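Local coordinates for protein ATP phosphoribosyltransferase regulatory subunit (Thermotoga maritima, PDB 1USY) that is probably required for the first step of histidine biosynthesis and may allow histidine to exert feedback control on ATP phosphoribosyltransferase activity, at residues K140-K144 with D145-K149; I241-T244 with S245-R248. One frame throughout, in Å; residues are numbered along the deposited sequence.

Overall arrangement
From the N terminus, the chain first reaches contact 1, where residues 140-149 carry it out of helix 135-139, through a surface loop and into helix 147-156. It closes completely before contact 2 begins. That second contact, residues 241-248, turns strand 237-243 back into strand 248-257 within the large mixed sheet of this class-II synthetase-like chain. The two therefore run in series, neither nesting nor crossing. Contacts 1 and 2 have centres about 35 Å apart and nearest atoms about 19 Å apart. They illustrate two local ways of redirecting a chain: a side chain at the start of a helix reaching back to the preceding loop, and an aspartate gathering the tip of a hairpin.

Contact 1: residues K140-K144 with D145-K149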
loop_
_atom_site.group_PDB
_atom_site.type_symbol
_atom_site.label_atom_id
_atom_site.label_comp_id
_atom_site.label_asym_id
_atom_site.label_seq_id
_atom_site.Cartn_x
_atom_site.Cartn_y
_atom_site.Cartn_z
ATOM N N LYS B 140 -36.186 -14.839 25.227
ATOM C CA LYS B 140 -37.199 -14.232 26.076
ATOM C C LYS B 140 -37.974 -15.326 26.867
ATOM O O LYS B 140 -38.620 -16.231 26.296
ATOM C CB LYS B 140 -38.195 -13.322 25.410
ATOM C CG LYS B 140 -38.690 -12.272 26.450
ATOM C CD LYS B 140 -37.539 -11.619 27.256
ATOM C CE LYS B 140 -36.798 -10.552 26.454
ATOM N NZ LYS B 140 -37.709 -9.571 25.851
ATOM N N GLU B 141 -37.754 -15.038 28.089
ATOM C CA GLU B 141 -38.149 -15.638 29.344
ATOM C C GLU B 141 -37.197 -14.926 30.295
ATOM O O GLU B 141 -37.490 -14.734 31.478
ATOM C CB GLU B 141 -37.923 -17.181 29.337
ATOM C CG GLU B 141 -38.898 -17.965 30.249
ATOM C CD GLU B 141 -38.774 -19.496 30.099
ATOM O OE1 GLU B 141 -39.784 -20.263 30.348
ATOM O OE2 GLU B 141 -37.658 -20.022 29.723
ATOM N N ILE B 142 -36.099 -14.564 29.617
ATOM C CA ILE B 142 -34.908 -13.914 30.172
ATOM C C ILE B 142 -34.823 -12.428 29.779
ATOM O O ILE B 142 -34.970 -12.059 28.610
ATOM C CB ILE B 142 -33.704 -14.682 29.607
ATOM C CG1 ILE B 142 -33.590 -16.078 30.243
ATOM C CG2 ILE B 142 -32.358 -13.971 29.826
ATOM C CD1 ILE B 142 -32.734 -17.053 29.432
ATOM N N PRO B 143 -34.418 -11.582 30.775
ATOM C CA PRO B 143 -34.250 -10.115 30.606
ATOM C C PRO B 143 -33.393 -9.616 29.444
ATOM O O PRO B 143 -32.379 -10.225 29.127
ATOM C CB PRO B 143 -33.641 -9.677 31.949
ATOM C CG PRO B 143 -34.233 -10.636 32.930
ATOM C CD PRO B 143 -34.173 -11.992 32.177
ATOM N N LYS B 144 -33.821 -8.506 28.834
ATOM C CA LYS B 144 -33.269 -7.966 27.570
ATOM C C LYS B 144 -31.738 -7.906 27.465
ATOM O O LYS B 144 -31.154 -8.597 26.638
ATOM C CB LYS B 144 -33.866 -6.582 27.248
ATOM C CG LYS B 144 -35.206 -6.603 26.520
ATOM C CD LYS B 144 -35.039 -6.519 25.006
ATOM C CE LYS B 144 -36.036 -7.421 24.270
ATOM N NZ LYS B 144 -37.365 -6.767 24.093
ATOM N N ASP B 145 -31.096 -7.064 28.278
ATOM C CA ASP B 145 -29.632 -6.940 28.233
ATOM C C ASP B 145 -28.974 -7.854 29.283
ATOM O O ASP B 145 -28.146 -7.451 30.114
ATOM C CB ASP B 145 -29.167 -5.479 28.308
ATOM C CG ASP B 145 -30.077 -4.633 29.137
ATOM O OD1 ASP B 145 -30.515 -3.562 28.648
ATOM O OD2 ASP B 145 -30.421 -4.968 30.296
ATOM N N LEU B 146 -29.423 -9.098 29.224
ATOM C CA LEU B 146 -28.791 -10.240 29.830
ATOM C C LEU B 146 -28.687 -11.290 28.715
ATOM O O LEU B 146 -28.192 -12.385 28.938
ATOM C CB LEU B 146 -29.651 -10.757 30.977
ATOM C CG LEU B 146 -29.080 -11.100 32.348
ATOM C CD1 LEU B 146 -30.095 -11.933 33.101
ATOM C CD2 LEU B 146 -27.771 -11.872 32.208
ATOM N N HIS B 147 -29.134 -10.924 27.508
ATOM C CA HIS B 147 -29.120 -11.812 26.343
ATOM C C HIS B 147 -27.736 -12.049 25.800
ATOM O O HIS B 147 -27.220 -13.152 25.929
ATOM C CB HIS B 147 -30.035 -11.323 25.211
ATOM C CG HIS B 147 -31.494 -11.394 25.535
ATOM N ND1 HIS B 147 -32.470 -11.062 24.623
ATOM C CD2 HIS B 147 -32.143 -11.716 26.683
ATOM C CE1 HIS B 147 -33.657 -11.182 25.191
ATOM N NE2 HIS B 147 -33.487 -11.582 26.440
ATOM N N GLU B 148 -27.158 -11.029 25.165
ATOM C CA GLU B 148 -25.866 -11.153 24.483
ATOM C C GLU B 148 -24.817 -11.220 25.556
ATOM O O GLU B 148 -24.070 -10.258 25.769
ATOM C CB GLU B 148 -25.601 -9.953 23.561
ATOM C CG GLU B 148 -25.416 -10.292 22.079
ATOM C CD GLU B 148 -25.217 -9.050 21.201
ATOM O OE1 GLU B 148 -25.303 -7.911 21.719
ATOM O OE2 GLU B 148 -24.972 -9.205 19.977
ATOM N N LYS B 149 -24.822 -12.361 26.245
ATOM C CA LYS B 149 -24.006 -12.693 27.409
ATOM C C LYS B 149 -24.386 -14.091 27.843
ATOM O O LYS B 149 -23.525 -14.985 27.870
ATOM C CB LYS B 149 -24.216 -11.782 28.585
ATOM C CG LYS B 149 -23.395 -12.224 29.775
ATOM C CD LYS B 149 -24.108 -11.963 31.072
ATOM C CE LYS B 149 -23.629 -12.928 32.156
ATOM N NZ LYS B 149 -22.294 -12.558 32.715
#
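His147 NE2 donates to Ile142 O over 2.7 Å, a fairly straight bond with an N-H...O angle of 159°. It ties the first turn of helix 147-156 to the loop leaving helix 135-139, and Leu146 holds the N-cap position between them. The acceptor lies almost in the imidazole plane, whereas the donor stands well above the plane of the Ile142 carbonyl. The ring gets there because its CG sits beside the backbone N and anti to the carbonyl carbon (chi1 -68°).

Loop backbone lies over one face of the ring. Lys144 O stands above that face, displaced toward the rim, and on the same face Lys144 CA makes a CH-pi contact 4.0 Å from the ring centroid. The NE2 bond and this one-sided cover together probably hold the ring's rotation. At its edge, Lys140 CE approaches His147 CE1 to 3.4 Å, the lysine chain bending repeatedly and crossing the imidazole at about a right angle. Lys140 NZ remains 4.7 Å from His147 NE2, close enough that its charge would probably disfavour a doubly protonated ring.

The carbonyl of Lys144 also works through the backbone. His147 N donates to Lys144 O at 3.2 Å, and a weak bond from Leu146 N to the same oxygen closes an inverse gamma turn centred on Asp145.

On the apolar side, the loop packs against neighbouring parts of the same chain. Ile142 rests on Leu173, while Leu146 touches Ile171 and also Leu165 of helix 159-168, the helix that contributes Leu159 to the histidine pocket. Leu146 and Pro143 lie side by side and point the same way, CD1 of the leucine 4.2 Å from CD of the proline, while Ile142 CG2 approaches His147 CD2 at 3.9 Å.

Contact 2: residues I241-T244 with S245-R248; sequences IYDT and SSSR
Asp243 sends its side chain from the end of strand 237-243 into the loop ahead. Its CB passes 4.0 Å from Arg248 O, and CG, anti to the backbone N (chi1 173°), is carried beside the backbone of Ser245 and Ser246. OD1 lies near Ser245 N, though its position is less certain. OD2 accepts a nearly straight bond from Ser246 N (2.7 Å, N-H...O 171°), the donor arriving from well above the carboxylate plane. A water also donates to Asp243 OD2 at 2.7 Å and is hydrogen-bonded in turn to Ser246 OG.

This carboxylate works inside a beta hairpin with a G1 bulge: Ser247, in a left-handed backbone conformation, and Arg248 both face Asp243, which forms an antiparallel hydrogen-bonded pair with Arg248. Asp243 N donates to Arg248 O at 2.8 Å, and Arg248 N returns a longer bond to Asp243 O. Were the aspartate an alanine, Ser246 N and the water would probably lose their acceptor and the loop tip be freer to shift. Next along, Thr244 OG1 turns outside the hairpin to bond Pro124 O.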
loop_
_atom_site.group_PDB
_atom_site.type_symbol
_atom_site.label_atom_id
_atom_site.label_comp_id
_atom_site.label_asym_id
_atom_site.label_seq_id
_atom_site.Cartn_x
_atom_site.Cartn_y
_atom_site.Cartn_z
ATOM N N ILE B 241 -18.091 -31.048 11.386
ATOM C CA ILE B 241 -17.598 -32.446 11.293
ATOM C C ILE B 241 -16.205 -32.554 11.884
ATOM O O ILE B 241 -15.322 -31.718 11.564
ATOM C CB ILE B 241 -17.610 -32.991 9.843
ATOM C CG1 ILE B 241 -18.975 -32.871 9.205
ATOM C CG2 ILE B 241 -17.299 -34.458 9.819
ATOM C CD1 ILE B 241 -19.050 -33.598 7.860
ATOM N N TYR B 242 -16.026 -33.538 12.771
ATOM C CA TYR B 242 -14.732 -33.757 13.419
ATOM C C TYR B 242 -14.145 -35.137 13.048
ATOM O O TYR B 242 -14.865 -36.163 12.913
ATOM C CB TYR B 242 -14.804 -33.587 14.945
ATOM C CG TYR B 242 -15.500 -32.335 15.429
ATOM C CD1 TYR B 242 -16.898 -32.250 15.432
ATOM C CD2 TYR B 242 -14.782 -31.228 15.883
ATOM C CE1 TYR B 242 -17.543 -31.140 15.875
ATOM C CE2 TYR B 242 -15.471 -30.049 16.327
ATOM C CZ TYR B 242 -16.847 -30.026 16.304
ATOM O OH TYR B 242 -17.590 -28.910 16.719
ATOM N N ASP B 243 -12.836 -35.162 12.863
ATOM C CA ASP B 243 -12.160 -36.439 12.691
ATOM C C ASP B 243 -11.511 -36.800 14.028
ATOM O O ASP B 243 -10.709 -36.050 14.506
ATOM C CB ASP B 243 -11.131 -36.365 11.572
ATOM C CG ASP B 243 -10.278 -37.614 11.476
ATOM O OD1 ASP B 243 -10.833 -38.745 11.589
ATOM O OD2 ASP B 243 -9.035 -37.568 11.278
ATOM N N THR B 244 -11.888 -37.935 14.627
ATOM C CA THR B 244 -11.307 -38.342 15.887
ATOM C C THR B 244 -9.846 -38.739 15.671
ATOM O O THR B 244 -9.058 -38.674 16.591
ATOM C CB THR B 244 -12.128 -39.482 16.615
ATOM O OG1 THR B 244 -12.257 -40.652 15.787
ATOM C CG2 THR B 244 -13.539 -39.070 16.818
ATOM N N SER B 245 -9.486 -39.119 14.450
ATOM C CA SER B 245 -8.097 -39.512 14.113
ATOM C C SER B 245 -7.074 -38.363 14.132
ATOM O O SER B 245 -6.150 -38.355 14.938
ATOM C CB SER B 245 -8.065 -40.185 12.746
ATOM O OG SER B 245 -6.953 -41.013 12.614
ATOM N N SER B 246 -7.229 -37.423 13.214
ATOM C CA SER B 246 -6.479 -36.174 13.225
ATOM C C SER B 246 -6.778 -35.309 14.458
ATOM O O SER B 246 -6.127 -34.296 14.647
ATOM C CB SER B 246 -6.904 -35.339 12.024
ATOM O OG SER B 246 -6.290 -35.806 10.859
ATOM N N SER B 247 -7.779 -35.671 15.255
ATOM C CA SER B 247 -8.362 -34.746 16.235
ATOM C C SER B 247 -8.441 -33.326 15.687
ATOM O O SER B 247 -7.779 -32.418 16.206
ATOM C CB SER B 247 -7.598 -34.780 17.575
ATOM O OG SER B 247 -8.287 -34.071 18.613
ATOM N N ARG B 248 -9.222 -33.147 14.617
ATOM C CA ARG B 248 -9.526 -31.825 14.069
ATOM C C ARG B 248 -10.939 -31.689 13.511
ATOM O O ARG B 248 -11.564 -32.694 13.168
ATOM C CB ARG B 248 -8.519 -31.352 13.013
ATOM C CG ARG B 248 -7.364 -32.253 12.661
ATOM C CD ARG B 248 -6.572 -31.774 11.435
ATOM N NE ARG B 248 -6.079 -30.394 11.573
ATOM C CZ ARG B 248 -4.877 -29.971 11.183
ATOM N NH1 ARG B 248 -4.007 -30.805 10.614
ATOM N NH2 ARG B 248 -4.540 -28.703 11.364
HETATM O O HOH W 1 -7.492 -38.251 9.202
#